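Local coordinates for segregation and condensation protein A (Thermococcus onnurineus, PDB 6IVH) that probably serves, with this N-terminal domain as one part, as the kleisin subunit of an archaeal Smc-based condensin that organises chromosomes, at residues P26-V32 with E102-F107; R55-A59 with L114-E119; I14-L18 with K37-L42. One frame throughout, in Å; residues are numbered along the deposited sequence.

Contact 1. Residues P26-V32 with E102-F107; sequences PWNIDIV and ERYYTF
The guanidinium of Arg-103 carries Val-32 CG2 over the centre of one face, 3.7 Å above it, and meets the Asp-30 carboxylate at its edge. Ile-29 CD1 lies at the edge of the Phe-107 ring, and Thr-106 CG2 at that of the Trp-27 indole. Asp-30 CG stands anti to the backbone N (chi1 -165°), bringing the carboxylate to Arg-103. The arginine grips it side-on: NE donates to OD1 (2.8 Å) and NH2 to OD2 (3.0 Å), the two planes 52° apart. From the opposite face, Val-32 N also bonds OD1, making Asp-30 the N-cap of helix 31-47. An alanine here removes the carboxylate and would probably leave Arg-103 without its counter-charge and the helix start uncapped. The salt bridge flanks the two-stranded antiparallel ribbon of this kleisin N-terminal domain. Ile-29 and Tyr-105 form its hydrogen-bonded pair (Ile-29 N to Tyr-105 O 2.8 Å, Tyr-105 N to Ile-29 O 3.1 Å), Asp-30 and Tyr-104 its non-hydrogen-bonded pair. Ile-31 N adds an almost straight bond to Arg-103 O (N-H...O angle 173°). Ile-29 and Tyr-105 share the face packed on Leu-110 of helix 107-120. Thr-106's side chain caps a backbone N of that helix, and OG1 also bonds Asp-109.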
loop_
_atom_site.group_PDB
_atom_site.type_symbol
_atom_site.label_atom_id
_atom_site.label_comp_id
_atom_site.label_asym_id
_atom_site.label_seq_id
_atom_site.Cartn_x
_atom_site.Cartn_y
_atom_site.Cartn_z
ATOM N N PRO A 26 2.773 -4.325 11.975
ATOM C CA PRO A 26 3.590 -3.165 11.582
ATOM C C PRO A 26 5.075 -3.460 11.498
ATOM O O PRO A 26 5.793 -2.762 10.769
ATOM C CB PRO A 26 3.286 -2.136 12.679
ATOM C CG PRO A 26 1.996 -2.577 13.282
ATOM C CD PRO A 26 1.973 -4.063 13.181
ATOM N N TRP A 27 5.565 -4.472 12.214
ATOM C CA TRP A 27 6.993 -4.760 12.194
ATOM C C TRP A 27 7.390 -5.760 11.112
ATOM O O TRP A 27 8.517 -5.686 10.608
ATOM C CB TRP A 27 7.458 -5.257 13.568
ATOM C CG TRP A 27 7.365 -4.217 14.662
ATOM C CD1 TRP A 27 6.554 -4.257 15.760
ATOM C CD2 TRP A 27 8.104 -2.989 14.758
ATOM N NE1 TRP A 27 6.743 -3.138 16.533
ATOM C CE2 TRP A 27 7.688 -2.343 15.941
ATOM C CE3 TRP A 27 9.076 -2.374 13.961
ATOM C CZ2 TRP A 27 8.208 -1.114 16.345
ATOM C CZ3 TRP A 27 9.590 -1.151 14.365
ATOM C CH2 TRP A 27 9.156 -0.536 15.546
ATOM N N ASN A 28 6.509 -6.688 10.725
ATOM C CA ASN A 28 6.774 -7.541 9.561
ATOM C C ASN A 28 5.557 -7.509 8.627
ATOM O O ASN A 28 4.572 -8.234 8.773
ATOM C CB ASN A 28 7.221 -8.976 9.981
ATOM C CG ASN A 28 6.077 -9.919 10.363
ATOM O OD1 ASN A 28 5.039 -9.510 10.869
ATOM N ND2 ASN A 28 6.294 -11.210 10.132
ATOM N N ILE A 29 5.623 -6.623 7.642
ATOM C CA ILE A 29 4.577 -6.504 6.635
ATOM C C ILE A 29 4.966 -7.353 5.435
ATOM O O ILE A 29 6.100 -7.273 4.949
ATOM C CB ILE A 29 4.368 -5.037 6.223
ATOM C CG1 ILE A 29 4.129 -4.151 7.447
ATOM C CG2 ILE A 29 3.212 -4.924 5.242
ATOM C CD1 ILE A 29 3.855 -2.708 7.093
ATOM N N ASP A 30 4.033 -8.170 4.956
ATOM C CA ASP A 30 4.232 -8.936 3.730
ATOM C C ASP A 30 3.656 -8.128 2.573
ATOM O O ASP A 30 2.434 -7.992 2.451
ATOM C CB ASP A 30 3.572 -10.310 3.836
ATOM C CG ASP A 30 4.038 -11.271 2.751
ATOM O OD1 ASP A 30 4.458 -10.805 1.671
ATOM O OD2 ASP A 30 3.984 -12.499 2.983
ATOM N N ILE A 31 4.536 -7.593 1.719
ATOM C CA ILE A 31 4.094 -6.686 0.659
ATOM C C ILE A 31 3.188 -7.405 -0.333
ATOM O O ILE A 31 2.330 -6.779 -0.969
ATOM C CB ILE A 31 5.310 -6.044 -0.042
ATOM C CG1 ILE A 31 4.867 -4.902 -0.957
ATOM C CG2 ILE A 31 6.080 -7.076 -0.843
ATOM C CD1 ILE A 31 4.153 -3.790 -0.234
ATOM N N VAL A 32 3.350 -8.721 -0.479
ATOM C CA VAL A 32 2.455 -9.488 -1.339
ATOM C C VAL A 32 1.083 -9.616 -0.689
ATOM O O VAL A 32 0.048 -9.419 -1.336
ATOM C CB VAL A 32 3.065 -10.866 -1.654
ATOM C CG1 VAL A 32 2.104 -11.699 -2.488
ATOM C CG2 VAL A 32 4.398 -10.704 -2.373
ATOM N N GLU A 102 12.697 -5.769 -1.681
ATOM C CA GLU A 102 12.407 -6.411 -0.409
ATOM C C GLU A 102 11.008 -7.015 -0.449
ATOM O O GLU A 102 10.107 -6.495 -1.115
ATOM C CB GLU A 102 12.512 -5.408 0.752
ATOM C CG GLU A 102 13.639 -4.377 0.613
ATOM C CD GLU A 102 14.879 -4.726 1.421
ATOM O OE1 GLU A 102 15.583 -3.792 1.855
ATOM O OE2 GLU A 102 15.160 -5.928 1.596
ATOM N N ARG A 103 10.830 -8.118 0.277
ATOM C CA ARG A 103 9.508 -8.703 0.455
ATOM C C ARG A 103 8.845 -8.291 1.763
ATOM O O ARG A 103 7.625 -8.104 1.793
ATOM C CB ARG A 103 9.583 -10.234 0.381
ATOM C CG ARG A 103 8.353 -10.938 0.938
ATOM C CD ARG A 103 7.780 -11.955 -0.026
ATOM N NE ARG A 103 6.436 -12.349 0.382
ATOM C CZ ARG A 103 5.797 -13.416 -0.080
ATOM N NH1 ARG A 103 6.384 -14.204 -0.969
ATOM N NH2 ARG A 103 4.575 -13.697 0.349
ATOM N N TYR A 104 9.617 -8.117 2.832
ATOM C CA TYR A 104 9.084 -7.748 4.135
ATOM C C TYR A 104 9.544 -6.343 4.504
ATOM O O TYR A 104 10.729 -6.018 4.380
ATOM C CB TYR A 104 9.509 -8.758 5.202
ATOM C CG TYR A 104 8.954 -10.146 4.963
ATOM C CD1 TYR A 104 7.717 -10.520 5.476
ATOM C CD2 TYR A 104 9.660 -11.077 4.215
ATOM C CE1 TYR A 104 7.204 -11.786 5.253
ATOM C CE2 TYR A 104 9.157 -12.345 3.987
ATOM C CZ TYR A 104 7.928 -12.694 4.507
ATOM O OH TYR A 104 7.427 -13.955 4.281
ATOM N N TYR A 105 8.600 -5.515 4.953
ATOM C CA TYR A 105 8.861 -4.132 5.322
ATOM C C TYR A 105 8.361 -3.864 6.734
ATOM O O TYR A 105 7.502 -4.575 7.261
ATOM C CB TYR A 105 8.174 -3.140 4.367
ATOM C CG TYR A 105 8.785 -3.032 2.991
ATOM C CD1 TYR A 105 9.513 -1.909 2.621
ATOM C CD2 TYR A 105 8.619 -4.043 2.056
ATOM C CE1 TYR A 105 10.066 -1.801 1.361
ATOM C CE2 TYR A 105 9.170 -3.944 0.794
ATOM C CZ TYR A 105 9.891 -2.823 0.452
ATOM O OH TYR A 105 10.439 -2.725 -0.806
ATOM N N THR A 106 8.911 -2.819 7.341
ATOM C CA THR A 106 8.278 -2.206 8.495
ATOM C C THR A 106 7.338 -1.105 8.013
ATOM O O THR A 106 7.371 -0.690 6.852
ATOM C CB THR A 106 9.321 -1.648 9.467
ATOM O OG1 THR A 106 10.110 -0.649 8.811
ATOM C CG2 THR A 106 10.228 -2.762 9.969
ATOM N N PHE A 107 6.479 -0.632 8.919
ATOM C CA PHE A 107 5.463 0.330 8.507
ATOM C C PHE A 107 6.085 1.658 8.094
ATOM O O PHE A 107 5.689 2.243 7.080
ATOM C CB PHE A 107 4.441 0.537 9.622
ATOM C CG PHE A 107 3.237 1.322 9.190
ATOM C CD1 PHE A 107 3.033 2.613 9.646
ATOM C CD2 PHE A 107 2.321 0.774 8.306
ATOM C CE1 PHE A 107 1.927 3.337 9.241
ATOM C CE2 PHE A 107 1.216 1.493 7.896
ATOM C CZ PHE A 107 1.017 2.776 8.366
#

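Contact 2. Residues R55-A59 with L114-E119; sequences RAILA and LMDALE
Segments 55-59 and 114-119, parts of helices 54-72 and 107-120 of the N-terminal kleisin domain, cross steeply, their N-to-C directions 108° apart and their axes 10.3 Å apart at closest. The second falls in a predicted coiled coil. The backbones come nearest at Ala-59 and Leu-118, whose CA atoms are 6.8 Å apart. Leu-118 packs among Arg-55, Leu-58, Ala-59 and Ile-62, a knob in a hole of helix 54-72. With CG beside its backbone N and anti to the carbonyl carbon (chi1 -79°), it sends its two methyls to different partners. CD2 presses on the backbone, 3.6 Å from Arg-55 O, and also touches Leu-58 CD2, the two leucine chains running antiparallel alongside. CD1 lies over one face of the Arg-55 guanidinium. One turn earlier, Leu-114 closes on the small Ala-59, its CD1 3.9 Å from Ala-59 CB. Arg-55, its chain bent at chi3 (82°), reaches past Leu-118 to Met-115 and Glu-119 at the border of the contact. Met-115, present as selenomethionine, sets SE at the guanidinium edge, 3.7 Å from Arg-55 NH2. Glu-119 OE1 is modelled 2.4 Å from Arg-55 NH2 and OE2 2.8 Å from Met-115 O, another acceptor; the salt bridge is plausible, but the exact placement of the carboxylate is doubtful. Helix 11-20 adds Pro-11 against Arg-55 and Val-12 against Met-115. The contact thus grades from leucine and alanine packing to a charged border, where Leu-118 and the selenium flank the cation and Glu-119 probably offsets its charge.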
loop_
_atom_site.group_PDB
_atom_site.type_symbol
_atom_site.label_atom_id
_atom_site.label_comp_id
_atom_site.label_asym_id
_atom_site.label_seq_id
_atom_site.Cartn_x
_atom_site.Cartn_y
_atom_site.Cartn_z
ATOM N N ARG A 55 -3.874 9.812 -5.210
ATOM C CA ARG A 55 -2.696 9.140 -4.672
ATOM C C ARG A 55 -3.050 7.758 -4.140
ATOM O O ARG A 55 -2.280 6.805 -4.308
ATOM C CB ARG A 55 -2.052 9.996 -3.579
ATOM C CG ARG A 55 -1.769 11.425 -4.017
ATOM C CD ARG A 55 -1.159 12.263 -2.902
ATOM N NE ARG A 55 0.283 12.068 -2.778
ATOM C CZ ARG A 55 0.870 11.436 -1.767
ATOM N NH1 ARG A 55 0.138 10.935 -0.781
ATOM N NH2 ARG A 55 2.190 11.309 -1.739
ATOM N N ALA A 56 -4.216 7.626 -3.504
ATOM C CA ALA A 56 -4.662 6.315 -3.047
ATOM C C ALA A 56 -4.933 5.374 -4.214
ATOM O O ALA A 56 -4.750 4.158 -4.084
ATOM C CB ALA A 56 -5.909 6.455 -2.175
ATOM N N ILE A 57 -5.370 5.912 -5.353
ATOM C CA ILE A 57 -5.536 5.087 -6.544
ATOM C C ILE A 57 -4.178 4.713 -7.122
ATOM O O ILE A 57 -3.938 3.554 -7.483
ATOM C CB ILE A 57 -6.413 5.816 -7.579
ATOM C CG1 ILE A 57 -7.830 6.025 -7.033
ATOM C CG2 ILE A 57 -6.446 5.051 -8.888
ATOM C CD1 ILE A 57 -8.721 6.845 -7.943
ATOM N N LEU A 58 -3.264 5.684 -7.207
ATOM C CA LEU A 58 -1.929 5.415 -7.733
ATOM C C LEU A 58 -1.141 4.478 -6.825
ATOM O O LEU A 58 -0.334 3.677 -7.315
ATOM C CB LEU A 58 -1.173 6.730 -7.925
ATOM C CG LEU A 58 0.301 6.654 -8.329
ATOM C CD1 LEU A 58 0.463 5.933 -9.657
ATOM C CD2 LEU A 58 0.901 8.048 -8.396
ATOM N N ALA A 59 -1.359 4.557 -5.509
ATOM C CA ALA A 59 -0.637 3.689 -4.585
ATOM C C ALA A 59 -0.969 2.221 -4.816
ATOM O O ALA A 59 -0.134 1.348 -4.556
ATOM C CB ALA A 59 -0.948 4.087 -3.142
ATOM N N LEU A 114 6.673 3.878 -0.319
ATOM C CA LEU A 114 5.503 4.177 -1.140
ATOM C C LEU A 114 5.433 5.660 -1.488
ATOM O O LEU A 114 5.145 6.019 -2.636
ATOM C CB LEU A 114 4.230 3.722 -0.425
ATOM C CG LEU A 114 2.905 4.099 -1.082
ATOM C CD1 LEU A 114 2.808 3.499 -2.467
ATOM C CD2 LEU A 114 1.729 3.645 -0.233
HETATM N N MSE A 115 5.694 6.533 -0.520
HETATM C CA MSE A 115 5.660 7.977 -0.760
HETATM C C MSE A 115 6.775 8.435 -1.697
HETATM O O MSE A 115 6.619 9.424 -2.414
HETATM C CB MSE A 115 5.746 8.746 0.561
HETATM C CG MSE A 115 4.516 9.589 0.890
HETATM SE SE MSE A 115 2.834 8.615 0.757
HETATM C CE MSE A 115 2.833 7.737 2.493
ATOM N N ASP A 116 7.903 7.721 -1.690
ATOM C CA ASP A 116 8.954 8.018 -2.659
ATOM C C ASP A 116 8.524 7.628 -4.067
ATOM O O ASP A 116 8.819 8.341 -5.033
ATOM C CB ASP A 116 10.252 7.304 -2.278
ATOM C CG ASP A 116 11.101 8.111 -1.309
ATOM O OD1 ASP A 116 10.862 9.330 -1.175
ATOM O OD2 ASP A 116 12.012 7.525 -0.687
ATOM N N ALA A 117 7.821 6.501 -4.202
ATOM C CA ALA A 117 7.315 6.104 -5.509
ATOM C C ALA A 117 6.159 6.987 -5.955
ATOM O O ALA A 117 5.997 7.235 -7.155
ATOM C CB ALA A 117 6.884 4.637 -5.485
ATOM N N LEU A 118 5.349 7.470 -5.010
ATOM C CA LEU A 118 4.221 8.323 -5.367
ATOM C C LEU A 118 4.689 9.669 -5.906
ATOM O O LEU A 118 4.124 10.184 -6.877
ATOM C CB LEU A 118 3.305 8.516 -4.160
ATOM C CG LEU A 118 2.349 7.369 -3.833
ATOM C CD1 LEU A 118 1.789 7.518 -2.433
ATOM C CD2 LEU A 118 1.222 7.321 -4.846
ATOM N N GLU A 119 5.723 10.252 -5.296
ATOM C CA GLU A 119 6.156 11.587 -5.692
ATOM C C GLU A 119 6.991 11.598 -6.965
ATOM O O GLU A 119 7.008 12.617 -7.664
ATOM C CB GLU A 119 6.933 12.253 -4.554
ATOM C CG GLU A 119 6.085 13.197 -3.705
ATOM C CD GLU A 119 5.155 12.465 -2.753
ATOM O OE1 GLU A 119 3.935 12.438 -3.016
ATOM O OE2 GLU A 119 5.644 11.932 -1.734
#

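Contact 3. Residues I14-L18 with K37-L42; sequences ILLQL and KYIERL
Helices 11-20 and 31-47 of this mainly helical domain cross through Ile-14, Gln-17 and Leu-18 on one side and Lys-37, Tyr-38 and Arg-41 on the other. Ile-14 wedges between Tyr-38 and Arg-41: its CG2 lies 3.5 Å from Tyr-38 CD2 and 3.7 Å from Arg-41 CG. The other branch, through CG1, takes CD1 to the hydroxyl end of the tyrosine and on to Leu-42 CD1, 3.8 Å away. Isoleucine and tyrosine side chains cross at about a right angle, while Leu-15 CD2 adds a looser touch on Tyr-38 CD2 (4.2 Å). Tyr-38, with CG anti to its backbone N (chi1 -180°), runs past Ile-14 toward helix 54-72, where its hydroxyl hydrogen-bonds Ala-56 O. The two segments approach to 10.1 Å between axes, with their N-to-C directions 108° apart; strand 29-30, one half of the short ribbon, separates them in the chain of this N-terminal kleisin domain. Beyond Ile-14, Gln-17 stacks its amide on the Arg-41 guanidinium. Gln-17 CD sits 3.4 Å above that plane, offset toward its rim, and the two planes are 24° apart. Gln-17 OE1 comes within 3.1 Å of Arg-41 NE, but it lies over the face of the guanidinium and the angle is too poor for a hydrogen bond. The charge of Arg-41 is instead answered within its own helix by a salt bridge from NH1 to Glu-44. Toward the other end of the crossing, Leu-18 CD1 rests 4.0 Å from Tyr-38 N, and its CD2 faces Lys-37 O.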
loop_
_atom_site.group_PDB
_atom_site.type_symbol
_atom_site.label_atom_id
_atom_site.label_comp_id
_atom_site.label_asym_id
_atom_site.label_seq_id
_atom_site.Cartn_x
_atom_site.Cartn_y
_atom_site.Cartn_z
ATOM N N ILE A 14 -5.811 4.316 4.445
ATOM C CA ILE A 14 -6.071 2.896 4.238
ATOM C C ILE A 14 -5.033 2.048 4.963
ATOM O O ILE A 14 -5.366 1.029 5.582
ATOM C CB ILE A 14 -6.121 2.580 2.732
ATOM C CG1 ILE A 14 -7.230 3.393 2.058
ATOM C CG2 ILE A 14 -6.318 1.089 2.506
ATOM C CD1 ILE A 14 -7.302 3.218 0.556
ATOM N N LEU A 15 -3.764 2.459 4.916
ATOM C CA LEU A 15 -2.715 1.673 5.557
ATOM C C LEU A 15 -2.855 1.692 7.075
ATOM O O LEU A 15 -2.688 0.654 7.728
ATOM C CB LEU A 15 -1.340 2.188 5.130
ATOM C CG LEU A 15 -0.985 1.985 3.653
ATOM C CD1 LEU A 15 0.196 2.854 3.250
ATOM C CD2 LEU A 15 -0.694 0.514 3.376
ATOM N N LEU A 16 -3.176 2.856 7.652
ATOM C CA LEU A 16 -3.322 2.948 9.105
ATOM C C LEU A 16 -4.494 2.110 9.608
ATOM O O LEU A 16 -4.403 1.473 10.665
ATOM C CB LEU A 16 -3.493 4.406 9.540
ATOM C CG LEU A 16 -2.275 5.324 9.475
ATOM C CD1 LEU A 16 -2.639 6.744 9.866
ATOM C CD2 LEU A 16 -1.205 4.786 10.388
ATOM N N GLN A 17 -5.611 2.120 8.880
ATOM C CA GLN A 17 -6.774 1.338 9.289
ATOM C C GLN A 17 -6.502 -0.159 9.190
ATOM O O GLN A 17 -7.087 -0.950 9.939
ATOM C CB GLN A 17 -7.988 1.728 8.439
ATOM C CG GLN A 17 -9.312 1.067 8.858
ATOM C CD GLN A 17 -9.578 -0.252 8.150
ATOM O OE1 GLN A 17 -9.025 -0.527 7.081
ATOM N NE2 GLN A 17 -10.435 -1.074 8.745
ATOM N N LEU A 18 -5.632 -0.564 8.263
ATOM C CA LEU A 18 -5.196 -1.956 8.219
ATOM C C LEU A 18 -4.342 -2.294 9.432
ATOM O O LEU A 18 -4.471 -3.378 10.010
ATOM C CB LEU A 18 -4.420 -2.229 6.927
ATOM C CG LEU A 18 -5.196 -2.213 5.607
ATOM C CD1 LEU A 18 -4.250 -2.389 4.428
ATOM C CD2 LEU A 18 -6.260 -3.296 5.611
ATOM N N LYS A 37 -4.891 -6.723 0.498
ATOM C CA LYS A 37 -5.622 -6.131 1.615
ATOM C C LYS A 37 -5.877 -4.648 1.371
ATOM O O LYS A 37 -6.954 -4.131 1.697
ATOM C CB LYS A 37 -4.853 -6.332 2.922
ATOM C CG LYS A 37 -4.663 -7.785 3.330
ATOM C CD LYS A 37 -4.011 -7.882 4.702
ATOM C CE LYS A 37 -3.753 -9.327 5.100
ATOM N NZ LYS A 37 -2.622 -9.918 4.336
ATOM N N TYR A 38 -4.897 -3.949 0.792
ATOM C CA TYR A 38 -5.097 -2.556 0.412
ATOM C C TYR A 38 -6.178 -2.429 -0.653
ATOM O O TYR A 38 -7.036 -1.541 -0.579
ATOM C CB TYR A 38 -3.780 -1.958 -0.086
ATOM C CG TYR A 38 -3.866 -0.507 -0.507
ATOM C CD1 TYR A 38 -4.206 -0.156 -1.809
ATOM C CD2 TYR A 38 -3.594 0.512 0.395
ATOM C CE1 TYR A 38 -4.282 1.170 -2.195
ATOM C CE2 TYR A 38 -3.669 1.837 0.020
ATOM C CZ TYR A 38 -4.011 2.162 -1.275
ATOM O OH TYR A 38 -4.084 3.484 -1.649
ATOM N N ILE A 39 -6.149 -3.308 -1.657
ATOM C CA ILE A 39 -7.144 -3.254 -2.722
ATOM C C ILE A 39 -8.520 -3.637 -2.189
ATOM O O ILE A 39 -9.537 -3.054 -2.585
ATOM C CB ILE A 39 -6.712 -4.154 -3.893
ATOM C CG1 ILE A 39 -5.455 -3.583 -4.557
ATOM C CG2 ILE A 39 -7.842 -4.316 -4.896
ATOM C CD1 ILE A 39 -4.945 -4.408 -5.720
ATOM N N GLU A 40 -8.573 -4.621 -1.286
ATOM C CA GLU A 40 -9.839 -4.977 -0.649
ATOM C C GLU A 40 -10.474 -3.762 0.010
ATOM O O GLU A 40 -11.638 -3.438 -0.248
ATOM C CB GLU A 40 -9.625 -6.090 0.380
ATOM C CG GLU A 40 -9.383 -7.474 -0.208
ATOM C CD GLU A 40 -9.028 -8.504 0.852
ATOM O OE1 GLU A 40 -9.374 -8.289 2.034
ATOM O OE2 GLU A 40 -8.402 -9.529 0.505
ATOM N N ARG A 41 -9.711 -3.067 0.857
ATOM C CA ARG A 41 -10.242 -1.890 1.538
ATOM C C ARG A 41 -10.547 -0.772 0.551
ATOM O O ARG A 41 -11.555 -0.071 0.695
ATOM C CB ARG A 41 -9.258 -1.411 2.605
ATOM C CG ARG A 41 -9.681 -0.137 3.310
ATOM C CD ARG A 41 -10.884 -0.384 4.209
ATOM N NE ARG A 41 -11.121 0.740 5.109
ATOM C CZ ARG A 41 -12.213 0.889 5.850
ATOM N NH1 ARG A 41 -13.181 -0.017 5.803
ATOM N NH2 ARG A 41 -12.338 1.949 6.637
ATOM N N LEU A 42 -9.693 -0.595 -0.461
ATOM C CA LEU A 42 -9.952 0.418 -1.480
ATOM C C LEU A 42 -11.262 0.144 -2.205
ATOM O O LEU A 42 -11.996 1.076 -2.555
ATOM C CB LEU A 42 -8.793 0.471 -2.473
ATOM C CG LEU A 42 -8.889 1.553 -3.546
ATOM C CD1 LEU A 42 -8.941 2.927 -2.900
ATOM C CD2 LEU A 42 -7.723 1.451 -4.514
#

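Contact 3 mediates between the other two. Its centre lies 14 Å from that of contact 1 and 14 Å from that of contact 2, and it touches both. Phe-107 CZ of contact 1 packs 3.6 Å from Leu-16 CD2, while Leu-114 CD2 of contact 2 lies 3.9 Å from Leu-15 CD1. Contacts 1 and 2 do not meet: their centres are 17 Å apart, on opposite sides of the chain's centre, with nearest atoms about 7 Å apart. They nevertheless hold helix 107-120 near its two ends, the ribbon at its start and helix 54-72 further along. Kleisin N-terminal domains generally engage the Smc neck, so this helical core probably presents such a surface.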